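Local coordinates for restriction endonuclease THAI (Thermoplasma acidophilum, PDB 3NDH) that recognises and cleaves a specific short sequence in double-stranded DNA, intercalating into the duplex without flipping nucleotides out, at the interface of chains A and B. Residues are numbered along the deposited sequence; one frame, centred on the assembly and turned at random. Chains: chain A/B, restriction endonuclease THAI.

The three contacts fall into two zones of the two-fold symmetric A/B interface. Contact 2 and contact 3 are neighbours, the centres of their C-alpha atoms lying about 9 Å apart, and they share A:Arg64. In both, helix 58-74 of chain A receives the C-terminal segment of chain B, from B:Ala214 and B:Phe215 into helix 216-224. Contact 1 is separate: its centre is about 26 Å from that of contact 2 and 28 Å from that of contact 3, and it joins mainly loops, beside helix 120-129 of chain A, through polar groups and water. Since symmetry repeats each contact, the chains exchange C-terminal segments reciprocally, which probably stabilises a functional dimer.

Contact 1: the interface of chains A and B. Residues chain A 116-117, 122; chain B 177-178, 180.
B:Asn178 holds CG anti to its backbone N (chi1 179°), and A:Thr117 turns OG1 anti to its carbonyl carbon (chi1 -65°); together these torsions bring the hydroxyl over the face of the amide, the two side chains crossing obliquely. The site is a water-bridged polar contact between loops of the two subunits, probably helping to hold the dimer together. OG1 of A:Thr117 is 3.2 Å from ND2 of B:Asn178, but 3.5 Å from both its CG and its OD1. The hydroxyl oxygen sits above the amide plane, well off the direction of the N-H bonds, so any direct hydrogen bond to ND2 is poorly directed. The better-directed route runs through water 1, which accepts from B:Asn178 ND2 at 3.0 Å with an angle of 167° at the hydrogen. The same water lies 2.8 Å from OG1 of A:Thr117 and also accepts from NH2 of B:Arg180, tying the two chains together at one point. Within chain B, B:Arg180 NH1 donates to B:Asn178 OD1 at 2.9 Å. The acceptor lies close to the guanidinium plane, whereas the donor sits above the carbonyl plane of the amide, tilted off the lone pairs. This bond helps to fix the rotation of the amide. A:Trp116 takes part through its backbone: its carbonyl O lies over one face of the B:Arg180 guanidinium, towards the rim, where it would favour the positive charge. From that position, A:Trp116 O is 3.3 Å from NH2 of B:Arg180.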
# COMPACT_ATOMS: atom_id res chain seq x y z
N TRP A 116 -5.65 4.07 11.07
CA TRP A 116 -4.90 2.82 10.92
C TRP A 116 -3.96 2.56 12.11
O TRP A 116 -2.89 1.97 11.97
CB TRP A 116 -4.19 2.84 9.59
CG TRP A 116 -5.12 2.98 8.43
CD1 TRP A 116 -5.41 4.11 7.71
CD2 TRP A 116 -5.91 1.93 7.84
NE1 TRP A 116 -6.32 3.83 6.73
CE2 TRP A 116 -6.64 2.50 6.77
CE3 TRP A 116 -6.06 0.56 8.08
CZ2 TRP A 116 -7.49 1.76 5.96
CZ3 TRP A 116 -6.90 -0.18 7.26
CH2 TRP A 116 -7.62 0.42 6.23
N THR A 117 -4.47 2.89 13.30
CA THR A 117 -3.77 2.79 14.55
C THR A 117 -4.21 1.55 15.32
O THR A 117 -5.42 1.35 15.51
CB THR A 117 -4.07 4.00 15.40
OG1 THR A 117 -3.54 5.14 14.77
CG2 THR A 117 -3.45 3.86 16.80
N LYS A 122 -3.09 4.67 22.00
CA LYS A 122 -3.43 5.63 20.94
C LYS A 122 -4.84 5.41 20.37
O LYS A 122 -5.55 6.37 20.07
CB LYS A 122 -2.39 5.59 19.83
CG LYS A 122 -0.98 6.05 20.21
CD LYS A 122 -0.88 7.53 20.49
CE LYS A 122 -1.06 8.38 19.25
NZ LYS A 122 -0.67 9.80 19.53
N THR B 177 2.84 4.64 21.59
CA THR B 177 3.16 5.32 20.34
C THR B 177 2.32 4.65 19.27
O THR B 177 1.65 3.66 19.55
CB THR B 177 4.66 5.24 19.98
OG1 THR B 177 5.00 3.92 19.55
CG2 THR B 177 5.55 5.67 21.18
N ASN B 178 2.38 5.19 18.07
CA ASN B 178 1.66 4.65 16.92
C ASN B 178 2.63 4.11 15.87
O ASN B 178 2.92 4.81 14.91
CB ASN B 178 0.75 5.75 16.34
CG ASN B 178 -0.05 5.29 15.12
OD1 ASN B 178 -0.16 4.09 14.84
ND2 ASN B 178 -0.58 6.26 14.39
N ARG B 180 4.32 0.72 13.37
CA ARG B 180 3.79 -0.20 12.37
C ARG B 180 4.26 -1.65 12.45
O ARG B 180 3.79 -2.47 11.66
CB ARG B 180 4.00 0.36 10.96
CG ARG B 180 3.02 1.50 10.62
CD ARG B 180 1.58 1.03 10.53
NE ARG B 180 0.66 2.10 10.16
CZ ARG B 180 0.16 3.00 11.01
NH1 ARG B 180 0.48 2.98 12.29
NH2 ARG B 180 -0.65 3.95 10.58
O HOH W 1 -2.45 5.49 12.23

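Contact 2: the interface of chains A and B. Residues chain A 64, 67, 71, 81; chain B 50, 215.
A:Thr81 and B:Phe215 meet tip to tip, and the polar atoms here face carbon across the contact: A:Thr81 OG1 is 3.6 Å from B:Phe215 CE2, while the carbonyl O of A:Thr81 lies 3.6 Å from B:Arg50 CG. No polar pair comes close enough to bond across this patch, so the contact rests on packing in a mainly apolar pocket. The threonine places OG1 between its backbone N and carbonyl carbon (chi1 53°), which directs CG2 over one face of the phenyl ring. There the methyl makes a CH-pi contact, 3.9 Å from the ring centroid and offset towards the rim, and A:Thr81 CB reaches the ring tip at 3.5 Å from B:Phe215 CZ. Helix 58-74 supplies further walls. A:Ser67 brings its CB, rather than its hydroxyl, to B:Phe215 CE1, and the A:Arg64 side chain crosses that of B:Phe215 at about a right angle, its backbone O beside CD1. An alanine in place of B:Phe215 would probably open a gap between A:Thr81 and helix 58-74, leaving the A:Thr81 methyl without its aromatic face. Nearer the backbone of chain B, the CD1 methyl of A:Ile71 packs 4.0 Å from B:Phe215 CB.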
# COMPACT_ATOMS: atom_id res chain seq x y z
N ARG A 64 -7.14 7.17 -6.35
CA ARG A 64 -6.74 7.95 -7.52
C ARG A 64 -7.83 8.00 -8.57
O ARG A 64 -8.08 9.03 -9.19
CB ARG A 64 -5.46 7.40 -8.15
CG ARG A 64 -4.23 7.66 -7.38
CD ARG A 64 -3.00 7.54 -8.27
NE ARG A 64 -1.83 7.33 -7.45
CZ ARG A 64 -0.93 6.39 -7.66
NH1 ARG A 64 -1.01 5.58 -8.71
NH2 ARG A 64 0.09 6.28 -6.83
N SER A 67 -10.63 10.30 -7.26
CA SER A 67 -10.21 11.71 -7.41
C SER A 67 -10.23 12.16 -8.87
O SER A 67 -10.55 13.31 -9.18
CB SER A 67 -8.83 11.92 -6.83
OG SER A 67 -8.82 11.66 -5.42
N ILE A 71 -11.86 15.30 -10.98
CA ILE A 71 -11.14 16.15 -11.95
C ILE A 71 -11.87 16.16 -13.30
O ILE A 71 -12.06 17.23 -13.90
CB ILE A 71 -9.69 15.68 -12.17
CG1 ILE A 71 -8.85 15.85 -10.88
CG2 ILE A 71 -9.06 16.44 -13.33
CD1 ILE A 71 -7.54 15.06 -10.84
N THR A 81 -5.43 17.71 -5.26
CA THR A 81 -4.94 16.36 -4.99
C THR A 81 -3.62 16.36 -4.25
O THR A 81 -3.12 15.31 -3.89
CB THR A 81 -4.76 15.57 -6.30
OG1 THR A 81 -3.95 16.32 -7.22
CG2 THR A 81 -6.12 15.29 -6.94
N ARG B 50 1.89 10.80 -2.98
CA ARG B 50 0.86 11.83 -3.11
C ARG B 50 1.47 13.08 -2.52
O ARG B 50 2.08 13.02 -1.44
CB ARG B 50 -0.44 11.40 -2.42
CG ARG B 50 -1.67 12.09 -2.98
CD ARG B 50 -2.94 11.63 -2.28
NE ARG B 50 -2.94 12.04 -0.88
CZ ARG B 50 -3.73 11.55 0.06
NH1 ARG B 50 -4.63 10.63 -0.24
NH2 ARG B 50 -3.64 12.00 1.29
N PHE B 215 -2.64 10.97 -11.86
CA PHE B 215 -4.08 11.07 -12.17
C PHE B 215 -4.42 11.05 -13.65
O PHE B 215 -5.53 10.68 -14.02
CB PHE B 215 -4.65 12.34 -11.50
CG PHE B 215 -4.41 12.37 -10.01
CD1 PHE B 215 -5.26 11.69 -9.16
CD2 PHE B 215 -3.29 12.99 -9.49
CE1 PHE B 215 -5.04 11.68 -7.80
CE2 PHE B 215 -3.06 12.98 -8.12
CZ PHE B 215 -3.92 12.31 -7.29

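Contact 3: the interface of chains A and B. Residues chain A 43, 47, 61, 64-65; chain B 214, 217-218.
B:Arg217 and A:Glu47 meet tip to tip in an interchain salt bridge, at the docking site of the C-terminal helix 216-224 of this ThaI-family endonuclease. The grip is end-on: B:Arg217 NH1 and NH2 both donate to A:Glu47 OE2, on its syn side, NH1 at 2.9 Å and NH2 at 3.2 Å. Carboxylate and guanidinium planes are only 2° apart, so both donors approach flat; a further bond from NH1 to OE1 is weak. The arginine reaches across with CG anti to its backbone N (chi1 176°) and an extended chain. On the neighbouring B:Trp218, A:Ile65 sets CG1 over one indole face, 3.7 Å from the centroid of the six-membered ring and 3.5 Å from CD2. A:Leu61 crosses the indole at about a right angle, presenting CD1 to NE1 and CZ2, while A:Leu43 puts CB against CH2. B:Ala214 CB packs 3.6 Å from NE of A:Arg64. Behind these contacts, the B:Arg217 chain runs on the opposite indole face, and its guanidinium has B:Trp218 CH2 over one face. Water 2 satisfies the indole N-H and probably helps to hold the ring's rotation: it accepts from B:Trp218 NE1 at 2.9 Å and is hydrogen-bonded to A:Arg64 NH1 and the carbonyl O of B:Ala214.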
# COMPACT_ATOMS: atom_id res chain seq x y z
N LEU A 43 -8.66 -2.96 -13.12
CA LEU A 43 -7.27 -2.57 -13.46
C LEU A 43 -6.52 -2.27 -12.17
O LEU A 43 -5.38 -2.68 -12.00
CB LEU A 43 -7.24 -1.36 -14.38
CG LEU A 43 -7.86 -1.50 -15.77
CD1 LEU A 43 -7.70 -0.21 -16.53
CD2 LEU A 43 -7.27 -2.67 -16.53
N GLU A 47 -3.11 -4.45 -10.69
CA GLU A 47 -1.86 -3.77 -10.41
C GLU A 47 -1.50 -3.76 -8.93
O GLU A 47 -0.47 -3.22 -8.56
CB GLU A 47 -1.96 -2.35 -10.95
CG GLU A 47 -2.12 -2.39 -12.49
CD GLU A 47 -2.37 -1.07 -13.11
OE1 GLU A 47 -1.90 -0.06 -12.57
OE2 GLU A 47 -3.01 -1.07 -14.20
N LEU A 61 -4.78 3.13 -4.96
CA LEU A 61 -5.00 3.26 -6.38
C LEU A 61 -6.48 3.54 -6.74
O LEU A 61 -6.78 4.37 -7.59
CB LEU A 61 -4.45 2.01 -7.07
CG LEU A 61 -4.30 2.03 -8.59
CD1 LEU A 61 -3.60 3.31 -9.10
CD2 LEU A 61 -3.55 0.78 -9.06
N ARG A 64 -7.14 7.17 -6.35
CA ARG A 64 -6.74 7.95 -7.52
C ARG A 64 -7.83 8.00 -8.57
O ARG A 64 -8.08 9.03 -9.19
CB ARG A 64 -5.46 7.40 -8.15
CG ARG A 64 -4.23 7.66 -7.38
CD ARG A 64 -3.00 7.54 -8.27
NE ARG A 64 -1.83 7.33 -7.45
CZ ARG A 64 -0.93 6.39 -7.66
NH1 ARG A 64 -1.01 5.58 -8.71
NH2 ARG A 64 0.09 6.28 -6.83
N ILE A 65 -8.48 6.86 -8.78
CA ILE A 65 -9.55 6.73 -9.76
C ILE A 65 -10.73 7.62 -9.38
O ILE A 65 -11.33 8.30 -10.23
CB ILE A 65 -9.99 5.26 -9.93
CG1 ILE A 65 -8.87 4.48 -10.63
CG2 ILE A 65 -11.28 5.15 -10.72
CD1 ILE A 65 -8.91 2.95 -10.49
N ALA B 214 0.16 11.12 -11.71
CA ALA B 214 -0.54 9.88 -11.32
C ALA B 214 -1.99 9.82 -11.82
O ALA B 214 -2.49 8.75 -12.15
CB ALA B 214 -0.51 9.71 -9.80
N ARG B 217 -3.73 9.23 -16.35
CA ARG B 217 -4.24 8.00 -16.93
C ARG B 217 -5.73 7.87 -16.68
O ARG B 217 -6.49 7.58 -17.59
CB ARG B 217 -3.52 6.78 -16.32
CG ARG B 217 -4.06 5.45 -16.80
CD ARG B 217 -3.38 4.29 -16.14
NE ARG B 217 -3.88 3.02 -16.66
CZ ARG B 217 -3.69 1.85 -16.05
NH1 ARG B 217 -3.03 1.79 -14.90
NH2 ARG B 217 -4.17 0.74 -16.60
N TRP B 218 -6.13 8.10 -15.43
CA TRP B 218 -7.50 7.82 -14.98
C TRP B 218 -8.48 8.90 -15.41
O TRP B 218 -9.60 8.58 -15.81
CB TRP B 218 -7.53 7.61 -13.47
CG TRP B 218 -6.61 6.56 -13.01
CD1 TRP B 218 -5.47 6.76 -12.29
CD2 TRP B 218 -6.68 5.15 -13.27
NE1 TRP B 218 -4.85 5.57 -12.06
CE2 TRP B 218 -5.57 4.56 -12.65
CE3 TRP B 218 -7.59 4.33 -13.94
CZ2 TRP B 218 -5.33 3.19 -12.70
CZ3 TRP B 218 -7.35 2.97 -13.98
CH2 TRP B 218 -6.23 2.42 -13.35
O HOH W 2 -2.06 6.02 -11.23